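PDB 3L7I: teichoic acid biosynthesis protein F from Staphylococcus epidermidis, which belongs to a family of teichoic acid biosynthesis proteins and has, in its modelled part, the two Rossmann-like domains of the GT-B clan. Local coordinates for residues Pro369-Glu374 with Tyr606-Glu611; Glu561-Leu566 with Phe640-Asp645. All coordinates share one frame; numbering follows the deposited sequence.

Overall arrangement
The modelled chain holds two parallel beta-sheets flanked by helices, the paired Rossmann-like domains of the GT-B clan. Interaction 1 joins the two: segment 369-374 lies on helix 367-379, beside the seven-stranded sheet, and segment 606-611 opens helix 609-614 of the half built on the six-stranded sheet. Interaction 2 stays within that second half, where two loops that follow strands 539-543 and 637-640 meet. The centres of the contacts are 29 Å apart and their nearest atoms about 15 Å, so they do not touch. Interaction 1 is polar and lies about 10 Å from the centre of the chain; interaction 2 is apolar and lies about 24 Å from it.

Interaction 1. Residues Pro369-Glu374 with Tyr606-Glu611; sequences PKYIYE and YNDVSE
Helix 367-379 faces the start of helix 609-614 with its backbone well clear, Lys370 CA and Asp608 CA being 9.9 Å apart, so long side chains must bridge the gap. The bridge links the two Rossmann-like halves of a GT-B fold, and Asp608, the N-cap of the second helix, receives it. Tyr371 OH donates to Asp608 OD1 at 2.8 Å, reaching the syn side of that oxygen 22° out of the carboxylate plane. The phenol and the carboxylate approach from opposite directions with their planes 84° apart, OD1 lying at the ring's edge. Lys370 stretches almost fully, CG anti to the backbone N (chi1 154°), and brings NZ to within 3.3 Å of the same OD1, a salt bridge whose hydrogen bond is weak. A lysine suits this place for its length and charge; a tyrosine offers a rigid arm ending in a donor.

The aspartate divides its oxygens between two tasks. OD1 faces the other half of the protein, while OD2 caps its own helix, accepting a weak bond from Ser610 N. Ser610 OG is hydrogen-bonded to Arg511 O. Val514 of helix 513-517 packs against both Tyr371 and Ser610. The second capping bond runs from Glu611 N to Asp608 OD2, 3.3 Å long, meeting that oxygen on its anti side but well out of the carboxylate plane.

Interaction 2. Residues Glu561-Leu566 with Phe640-Asp645; sequences ELKIDL and FAYDID
Lys563 and Ile564, the middle residues of a type I beta turn from Leu562 to Asp565, pack on the aromatic side chains of Phe640 and Tyr642, joining two loops of the GT-B half built on the six-stranded sheet. The turn is closed by the bond from Asp565 N to Leu562 O, 3.1 Å, and presents Lys563 to the second loop. There the aliphatic part of the lysine does the packing: CG lies over one face of the Tyr642 ring, 4.0 Å from its centroid and 16° off the normal, a CH-pi contact in which the two side chains cross at about a right angle. Bends at chi2 (-100°) and chi4 turn the ammonium end away from the second loop, leaving the CG methylene on the ring. Lys563 O meets the edge of the Phe640 ring near its plane, 3.7 Å from CZ. Next comes Ile564, a branched aliphatic suited to a buried place, whose CB is 3.9 Å from Phe640 CE1; both residues also touch Tyr543 of strand 539-543.

In segment 640-645, Ala641 centres an inverse gamma turn between the two aromatic residues. Tyr642 suits its place by being amphipathic, its face taking the lysine methylene and its hydroxyl bonding to Glu551. Tyr642 also lies against Phe640, its CD1 3.4 Å above the plane of that ring and nearer the rim than the centre.

Interaction 1. Residues Pro369-Glu374 with Tyr606-Glu611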
ATOM      1  N   PRO A 369       9.499  13.208 -42.487  1.00 56.00           N
ATOM      2  CA  PRO A 369       9.307  14.231 -41.452  1.00 56.51           C
ATOM      3  C   PRO A 369      10.251  15.432 -41.638  1.00 57.65           C
ATOM      4  O   PRO A 369       9.852  16.586 -41.383  1.00 58.58           O
ATOM      5  CB  PRO A 369       9.642  13.487 -40.163  1.00 55.75           C
ATOM      6  CG  PRO A 369       9.265  12.082 -40.471  1.00 54.82           C
ATOM      7  CD  PRO A 369       9.659  11.867 -41.911  1.00 55.01           C
ATOM      8  N   LYS A 370      11.482  15.156 -42.074  1.00 57.73           N
ATOM      9  CA  LYS A 370      12.462  16.209 -42.234  1.00 58.93           C
ATOM     10  C   LYS A 370      11.935  17.266 -43.216  1.00 60.03           C
ATOM     11  O   LYS A 370      11.957  18.473 -42.914  1.00 61.22           O
ATOM     12  CB  LYS A 370      13.823  15.641 -42.665  1.00 58.93           C
ATOM     13  CG  LYS A 370      14.720  16.639 -43.454  1.00 60.33           C
ATOM     14  CD  LYS A 370      16.171  16.159 -43.552  1.00 60.53           C
ATOM     15  CE  LYS A 370      16.920  16.767 -44.747  1.00 61.72           C
ATOM     16  NZ  LYS A 370      18.417  16.609 -44.625  1.00 62.35           N
ATOM     17  N   TYR A 371      11.434  16.807 -44.366  1.00 59.77           N
ATOM     18  CA  TYR A 371      10.941  17.709 -45.405  1.00 60.90           C
ATOM     19  C   TYR A 371       9.628  18.409 -45.045  1.00 61.38           C
ATOM     20  O   TYR A 371       9.422  19.568 -45.413  1.00 62.80           O
ATOM     21  CB  TYR A 371      10.844  16.986 -46.748  1.00 60.62           C
ATOM     22  CG  TYR A 371      12.209  16.649 -47.294  1.00 60.71           C
ATOM     23  CD1 TYR A 371      12.876  15.502 -46.883  1.00 59.66           C
ATOM     24  CD2 TYR A 371      12.850  17.494 -48.196  1.00 62.02           C
ATOM     25  CE1 TYR A 371      14.130  15.201 -47.360  1.00 59.91           C
ATOM     26  CE2 TYR A 371      14.101  17.201 -48.679  1.00 62.23           C
ATOM     27  CZ  TYR A 371      14.739  16.053 -48.255  1.00 61.17           C
ATOM     28  OH  TYR A 371      15.991  15.754 -48.733  1.00 61.53           O
ATOM     29  N   ILE A 372       8.745  17.720 -44.326  1.00 60.38           N
ATOM     30  CA  ILE A 372       7.530  18.359 -43.855  1.00 60.91           C
ATOM     31  C   ILE A 372       7.965  19.537 -42.993  1.00 61.97           C
ATOM     32  O   ILE A 372       7.454  20.648 -43.146  1.00 63.36           O
ATOM     33  CB  ILE A 372       6.598  17.372 -43.081  1.00 59.69           C
ATOM     34  CG1 ILE A 372       6.037  16.314 -44.040  1.00 59.02           C
ATOM     35  CG2 ILE A 372       5.452  18.110 -42.386  1.00 60.37           C
ATOM     36  CD1 ILE A 372       5.254  15.190 -43.346  1.00 57.90           C
ATOM     37  N   TYR A 373       8.957  19.293 -42.138  1.00 61.49           N
ATOM     38  CA  TYR A 373       9.485  20.314 -41.226  1.00 62.54           C
ATOM     39  C   TYR A 373      10.171  21.471 -41.941  1.00 64.24           C
ATOM     40  O   TYR A 373       9.908  22.638 -41.636  1.00 65.70           O
ATOM     41  CB  TYR A 373      10.450  19.706 -40.211  1.00 61.75           C
ATOM     42  CG  TYR A 373      11.228  20.723 -39.409  1.00 63.01           C
ATOM     43  CD1 TYR A 373      10.598  21.523 -38.468  1.00 63.77           C
ATOM     44  CD2 TYR A 373      12.600  20.874 -39.587  1.00 63.59           C
ATOM     45  CE1 TYR A 373      11.307  22.453 -37.720  1.00 65.09           C
ATOM     46  CE2 TYR A 373      13.324  21.798 -38.846  1.00 64.93           C
ATOM     47  CZ  TYR A 373      12.670  22.583 -37.910  1.00 65.68           C
ATOM     48  OH  TYR A 373      13.382  23.495 -37.169  1.00 67.17           O
ATOM     49  N   GLU A 374      11.046  21.169 -42.891  1.00 64.21           N
ATOM     50  CA  GLU A 374      11.732  22.249 -43.592  1.00 65.96           C
ATOM     51  C   GLU A 374      10.751  23.140 -44.376  1.00 67.25           C
ATOM     52  O   GLU A 374      10.980  24.351 -44.546  1.00 69.12           O
ATOM     53  CB  GLU A 374      12.868  21.702 -44.461  1.00 65.73           C
ATOM     54  CG  GLU A 374      13.889  20.930 -43.627  1.00 64.82           C
ATOM     55  CD  GLU A 374      15.206  20.659 -44.340  1.00 65.14           C
ATOM     56  OE1 GLU A 374      15.236  20.806 -45.584  1.00 65.66           O
ATOM     57  OE2 GLU A 374      16.200  20.296 -43.651  1.00 64.97           O
ATOM     58  N   TYR A 606      25.536   8.326 -44.664  1.00 62.50           N
ATOM     59  CA  TYR A 606      25.120   9.615 -45.207  1.00 62.73           C
ATOM     60  C   TYR A 606      23.706   9.974 -44.732  1.00 63.25           C
ATOM     61  O   TYR A 606      22.813   9.146 -44.799  1.00 62.48           O
ATOM     62  CB  TYR A 606      25.212   9.573 -46.733  1.00 61.32           C
ATOM     63  CG  TYR A 606      25.074  10.912 -47.403  1.00 61.86           C
ATOM     64  CD1 TYR A 606      23.879  11.295 -48.005  1.00 61.55           C
ATOM     65  CD2 TYR A 606      26.143  11.797 -47.437  1.00 62.98           C
ATOM     66  CE1 TYR A 606      23.752  12.530 -48.618  1.00 62.37           C
ATOM     67  CE2 TYR A 606      26.028  13.037 -48.039  1.00 63.81           C
ATOM     68  CZ  TYR A 606      24.833  13.400 -48.629  1.00 63.51           C
ATOM     69  OH  TYR A 606      24.734  14.638 -49.224  1.00 64.64           O
ATOM     70  N   ASN A 607      23.503  11.189 -44.225  1.00 91.05           N
ATOM     71  CA  ASN A 607      22.218  11.556 -43.608  1.00 90.80           C
ATOM     72  C   ASN A 607      21.028  11.326 -44.528  1.00 88.65           C
ATOM     73  O   ASN A 607      19.977  10.858 -44.105  1.00 88.03           O
ATOM     74  CB  ASN A 607      22.214  13.028 -43.186  1.00 93.41           C
ATOM     75  CG  ASN A 607      23.537  13.470 -42.565  1.00 96.21           C
ATOM     76  OD1 ASN A 607      24.403  12.642 -42.256  1.00 96.44           O
ATOM     77  ND2 ASN A 607      23.697  14.788 -42.375  1.00 99.06           N
ATOM     78  N   ASP A 608      21.210  11.643 -45.803  1.00 63.70           N
ATOM     79  CA  ASP A 608      20.084  11.809 -46.718  1.00 63.24           C
ATOM     80  C   ASP A 608      20.135  10.961 -48.020  1.00 61.39           C
ATOM     81  O   ASP A 608      20.969  11.156 -48.911  1.00 60.83           O
ATOM     82  CB  ASP A 608      19.910  13.303 -47.016  1.00 64.66           C
ATOM     83  CG  ASP A 608      18.580  13.616 -47.637  1.00 64.94           C
ATOM     84  OD1 ASP A 608      17.863  14.478 -47.082  1.00 66.75           O
ATOM     85  OD2 ASP A 608      18.252  12.987 -48.674  1.00 63.60           O
ATOM     86  N   VAL A 609      19.203  10.034 -48.132  1.00 60.73           N
ATOM     87  CA  VAL A 609      19.302   9.040 -49.166  1.00 59.26           C
ATOM     88  C   VAL A 609      18.786   9.551 -50.515  1.00 59.09           C
ATOM     89  O   VAL A 609      19.174   9.030 -51.582  1.00 58.16           O
ATOM     90  CB  VAL A 609      18.574   7.749 -48.742  1.00 58.90           C
ATOM     91  CG1 VAL A 609      17.091   7.882 -48.987  1.00 59.44           C
ATOM     92  CG2 VAL A 609      19.118   6.575 -49.513  1.00 57.65           C
ATOM     93  N   SER A 610      17.923  10.563 -50.482  1.00 60.27           N
ATOM     94  CA  SER A 610      17.340  11.082 -51.721  1.00 60.50           C
ATOM     95  C   SER A 610      18.396  11.849 -52.496  1.00 60.59           C
ATOM     96  O   SER A 610      18.420  11.847 -53.724  1.00 60.35           O
ATOM     97  CB  SER A 610      16.170  12.005 -51.418  1.00 62.13           C
ATOM     98  OG  SER A 610      15.706  11.770 -50.107  1.00 62.73           O
ATOM     99  N   GLU A 611      19.268  12.512 -51.752  1.00 61.21           N
ATOM    100  CA  GLU A 611      20.409  13.174 -52.346  1.00 61.50           C
ATOM    101  C   GLU A 611      21.319  12.153 -53.015  1.00 60.10           C
ATOM    102  O   GLU A 611      21.824  12.396 -54.107  1.00 60.17           O
ATOM    103  CB  GLU A 611      21.167  14.001 -51.303  1.00 62.70           C
ATOM    104  CG  GLU A 611      20.336  15.146 -50.745  1.00 65.12           C
ATOM    105  CD  GLU A 611      21.106  16.039 -49.815  1.00 68.67           C
ATOM    106  OE1 GLU A 611      22.207  15.639 -49.383  1.00 68.48           O
ATOM    107  OE2 GLU A 611      20.608  17.145 -49.507  1.00 72.12           O
TER

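Interaction 2. Residues Glu561-Leu566 with Phe640-Asp645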
ATOM      1  N   GLU A 561      33.973 -10.749 -48.578  1.00100.86           N
ATOM      2  CA  GLU A 561      33.806  -9.640 -49.489  1.00 98.51           C
ATOM      3  C   GLU A 561      32.514  -9.707 -50.274  1.00 97.05           C
ATOM      4  O   GLU A 561      31.946 -10.777 -50.497  1.00 95.79           O
ATOM      5  CB  GLU A 561      34.991  -9.565 -50.436  1.00 98.16           C
ATOM      6  CG  GLU A 561      35.612 -10.895 -50.734  1.00 99.56           C
ATOM      7  CD  GLU A 561      37.042 -10.724 -51.154  1.00100.33           C
ATOM      8  OE1 GLU A 561      37.494  -9.557 -51.179  1.00 99.94           O
ATOM      9  OE2 GLU A 561      37.712 -11.735 -51.451  1.00101.74           O
ATOM     10  N   LEU A 562      32.069  -8.535 -50.699  1.00 74.63           N
ATOM     11  CA  LEU A 562      30.787  -8.382 -51.359  1.00 73.97           C
ATOM     12  C   LEU A 562      30.693  -9.321 -52.541  1.00 75.13           C
ATOM     13  O   LEU A 562      31.620  -9.420 -53.314  1.00 76.74           O
ATOM     14  CB  LEU A 562      30.595  -6.923 -51.805  1.00 74.46           C
ATOM     15  CG  LEU A 562      30.880  -5.867 -50.738  1.00 74.07           C
ATOM     16  CD1 LEU A 562      30.404  -4.502 -51.203  1.00 75.03           C
ATOM     17  CD2 LEU A 562      30.209  -6.254 -49.442  1.00 72.26           C
ATOM     18  N   LYS A 563      29.573 -10.011 -52.681  1.00 74.72           N
ATOM     19  CA  LYS A 563      29.408 -10.914 -53.804  1.00 76.25           C
ATOM     20  C   LYS A 563      29.485 -10.137 -55.115  1.00 77.69           C
ATOM     21  O   LYS A 563      29.730 -10.704 -56.169  1.00 79.45           O
ATOM     22  CB  LYS A 563      28.081 -11.668 -53.701  1.00 76.06           C
ATOM     23  CG  LYS A 563      27.873 -12.397 -52.364  1.00 75.03           C
ATOM     24  CD  LYS A 563      28.182 -13.889 -52.468  1.00 76.62           C
ATOM     25  CE  LYS A 563      28.288 -14.539 -51.076  1.00 76.20           C
ATOM     26  NZ  LYS A 563      29.466 -14.055 -50.275  1.00 81.11           N
ATOM     27  N   ILE A 564      29.286  -8.827 -55.067  1.00 64.10           N
ATOM     28  CA  ILE A 564      29.319  -8.059 -56.321  1.00 63.39           C
ATOM     29  C   ILE A 564      30.709  -8.016 -57.008  1.00 64.57           C
ATOM     30  O   ILE A 564      30.798  -7.751 -58.207  1.00 64.75           O
ATOM     31  CB  ILE A 564      28.697  -6.626 -56.163  1.00 61.44           C
ATOM     32  CG1 ILE A 564      28.054  -6.161 -57.471  1.00 60.93           C
ATOM     33  CG2 ILE A 564      29.722  -5.614 -55.633  1.00 61.14           C
ATOM     34  CD1 ILE A 564      27.266  -4.873 -57.332  1.00 59.36           C
ATOM     35  N   ASP A 565      31.770  -8.288 -56.243  1.00 65.64           N
ATOM     36  CA  ASP A 565      33.162  -8.308 -56.738  1.00 67.16           C
ATOM     37  C   ASP A 565      33.802  -6.921 -57.052  1.00 66.43           C
ATOM     38  O   ASP A 565      33.944  -6.556 -58.221  1.00 66.61           O
ATOM     39  CB  ASP A 565      33.295  -9.242 -57.951  1.00 68.81           C
ATOM     40  CG  ASP A 565      34.705  -9.796 -58.107  1.00 71.20           C
ATOM     41  OD1 ASP A 565      34.873 -10.843 -58.781  1.00 73.13           O
ATOM     42  OD2 ASP A 565      35.645  -9.186 -57.533  1.00 71.37           O
ATOM     43  N   LEU A 566      34.196  -6.163 -56.023  1.00 65.90           N
ATOM     44  CA  LEU A 566      34.839  -4.864 -56.236  1.00 65.56           C
ATOM     45  C   LEU A 566      36.048  -4.906 -57.186  1.00 67.34           C
ATOM     46  O   LEU A 566      36.170  -4.072 -58.082  1.00 67.16           O
ATOM     47  CB  LEU A 566      35.228  -4.216 -54.908  1.00 65.37           C
ATOM     48  CG  LEU A 566      34.003  -3.859 -54.076  1.00 63.68           C
ATOM     49  CD1 LEU A 566      34.453  -3.257 -52.763  1.00 63.93           C
ATOM     50  CD2 LEU A 566      33.037  -2.925 -54.831  1.00 62.04           C
ATOM     51  N   PHE A 640      20.633  -7.454 -58.559  1.00 60.72           N
ATOM     52  CA  PHE A 640      21.625  -8.489 -58.363  1.00 61.73           C
ATOM     53  C   PHE A 640      21.128  -9.510 -57.321  1.00 62.60           C
ATOM     54  O   PHE A 640      21.638  -9.597 -56.205  1.00 62.44           O
ATOM     55  CB  PHE A 640      22.900  -7.798 -57.924  1.00 60.88           C
ATOM     56  CG  PHE A 640      24.018  -8.711 -57.640  1.00 62.01           C
ATOM     57  CD1 PHE A 640      24.848  -8.474 -56.559  1.00 61.66           C
ATOM     58  CD2 PHE A 640      24.273  -9.793 -58.454  1.00 63.70           C
ATOM     59  CE1 PHE A 640      25.925  -9.315 -56.288  1.00 62.99           C
ATOM     60  CE2 PHE A 640      25.352 -10.640 -58.192  1.00 65.05           C
ATOM     61  CZ  PHE A 640      26.175 -10.404 -57.104  1.00 64.69           C
ATOM     62  N   ALA A 641      20.110 -10.270 -57.697  1.00 63.77           N
ATOM     63  CA  ALA A 641      19.562 -11.305 -56.831  1.00 65.03           C
ATOM     64  C   ALA A 641      20.418 -12.576 -56.847  1.00 66.82           C
ATOM     65  O   ALA A 641      20.066 -13.564 -57.477  1.00 68.63           O
ATOM     66  CB  ALA A 641      18.128 -11.624 -57.239  1.00 65.94           C
ATOM     67  N   TYR A 642      21.539 -12.553 -56.141  1.00 66.60           N
ATOM     68  CA  TYR A 642      22.438 -13.694 -56.156  1.00 68.51           C
ATOM     69  C   TYR A 642      21.905 -14.851 -55.332  1.00 70.38           C
ATOM     70  O   TYR A 642      22.170 -16.010 -55.634  1.00 72.60           O
ATOM     71  CB  TYR A 642      23.842 -13.293 -55.702  1.00 68.00           C
ATOM     72  CG  TYR A 642      23.918 -12.625 -54.350  1.00 66.85           C
ATOM     73  CD1 TYR A 642      23.932 -11.232 -54.241  1.00 64.76           C
ATOM     74  CD2 TYR A 642      24.013 -13.375 -53.190  1.00 68.17           C
ATOM     75  CE1 TYR A 642      24.011 -10.605 -53.012  1.00 64.01           C
ATOM     76  CE2 TYR A 642      24.093 -12.764 -51.949  1.00 67.44           C
ATOM     77  CZ  TYR A 642      24.094 -11.375 -51.861  1.00 65.36           C
ATOM     78  OH  TYR A 642      24.177 -10.771 -50.618  1.00 64.94           O
ATOM     79  N   ASP A 643      21.144 -14.538 -54.295  1.00 69.77           N
ATOM     80  CA  ASP A 643      20.567 -15.585 -53.451  1.00 71.76           C
ATOM     81  C   ASP A 643      19.113 -15.857 -53.796  1.00 72.44           C
ATOM     82  O   ASP A 643      18.412 -16.527 -53.056  1.00 73.98           O
ATOM     83  CB  ASP A 643      20.701 -15.239 -51.969  1.00 71.38           C
ATOM     84  CG  ASP A 643      20.153 -13.867 -51.635  1.00 69.10           C
ATOM     85  OD1 ASP A 643      19.679 -13.160 -52.552  1.00 67.77           O
ATOM     86  OD2 ASP A 643      20.192 -13.501 -50.442  1.00 68.91           O
ATOM     87  N   ILE A 644      18.684 -15.351 -54.942  1.00 71.57           N
ATOM     88  CA  ILE A 644      17.305 -15.451 -55.363  1.00 72.20           C
ATOM     89  C   ILE A 644      16.686 -16.856 -55.262  1.00 75.14           C
ATOM     90  O   ILE A 644      15.465 -16.983 -55.243  1.00 75.98           O
ATOM     91  CB  ILE A 644      17.148 -14.944 -56.791  1.00 71.57           C
ATOM     92  CG1 ILE A 644      15.668 -14.683 -57.096  1.00 71.84           C
ATOM     93  CG2 ILE A 644      17.774 -15.924 -57.757  1.00 73.44           C
ATOM     94  CD1 ILE A 644      15.445 -13.946 -58.387  1.00 71.11           C
ATOM     95  N   ASP A 645      17.497 -17.908 -55.196  1.00 93.18           N
ATOM     96  CA  ASP A 645      16.932 -19.249 -55.042  1.00 97.59           C
ATOM     97  C   ASP A 645      16.537 -19.495 -53.595  1.00 95.68           C
ATOM     98  O   ASP A 645      15.454 -20.002 -53.308  1.00 97.26           O
ATOM     99  CB  ASP A 645      17.914 -20.314 -55.501  1.00102.35           C
ATOM    100  CG  ASP A 645      18.631 -19.917 -56.761  1.00103.84           C
ATOM    101  OD1 ASP A 645      18.429 -20.594 -57.796  1.00109.51           O
ATOM    102  OD2 ASP A 645      19.387 -18.908 -56.722  1.00 99.79           O
TER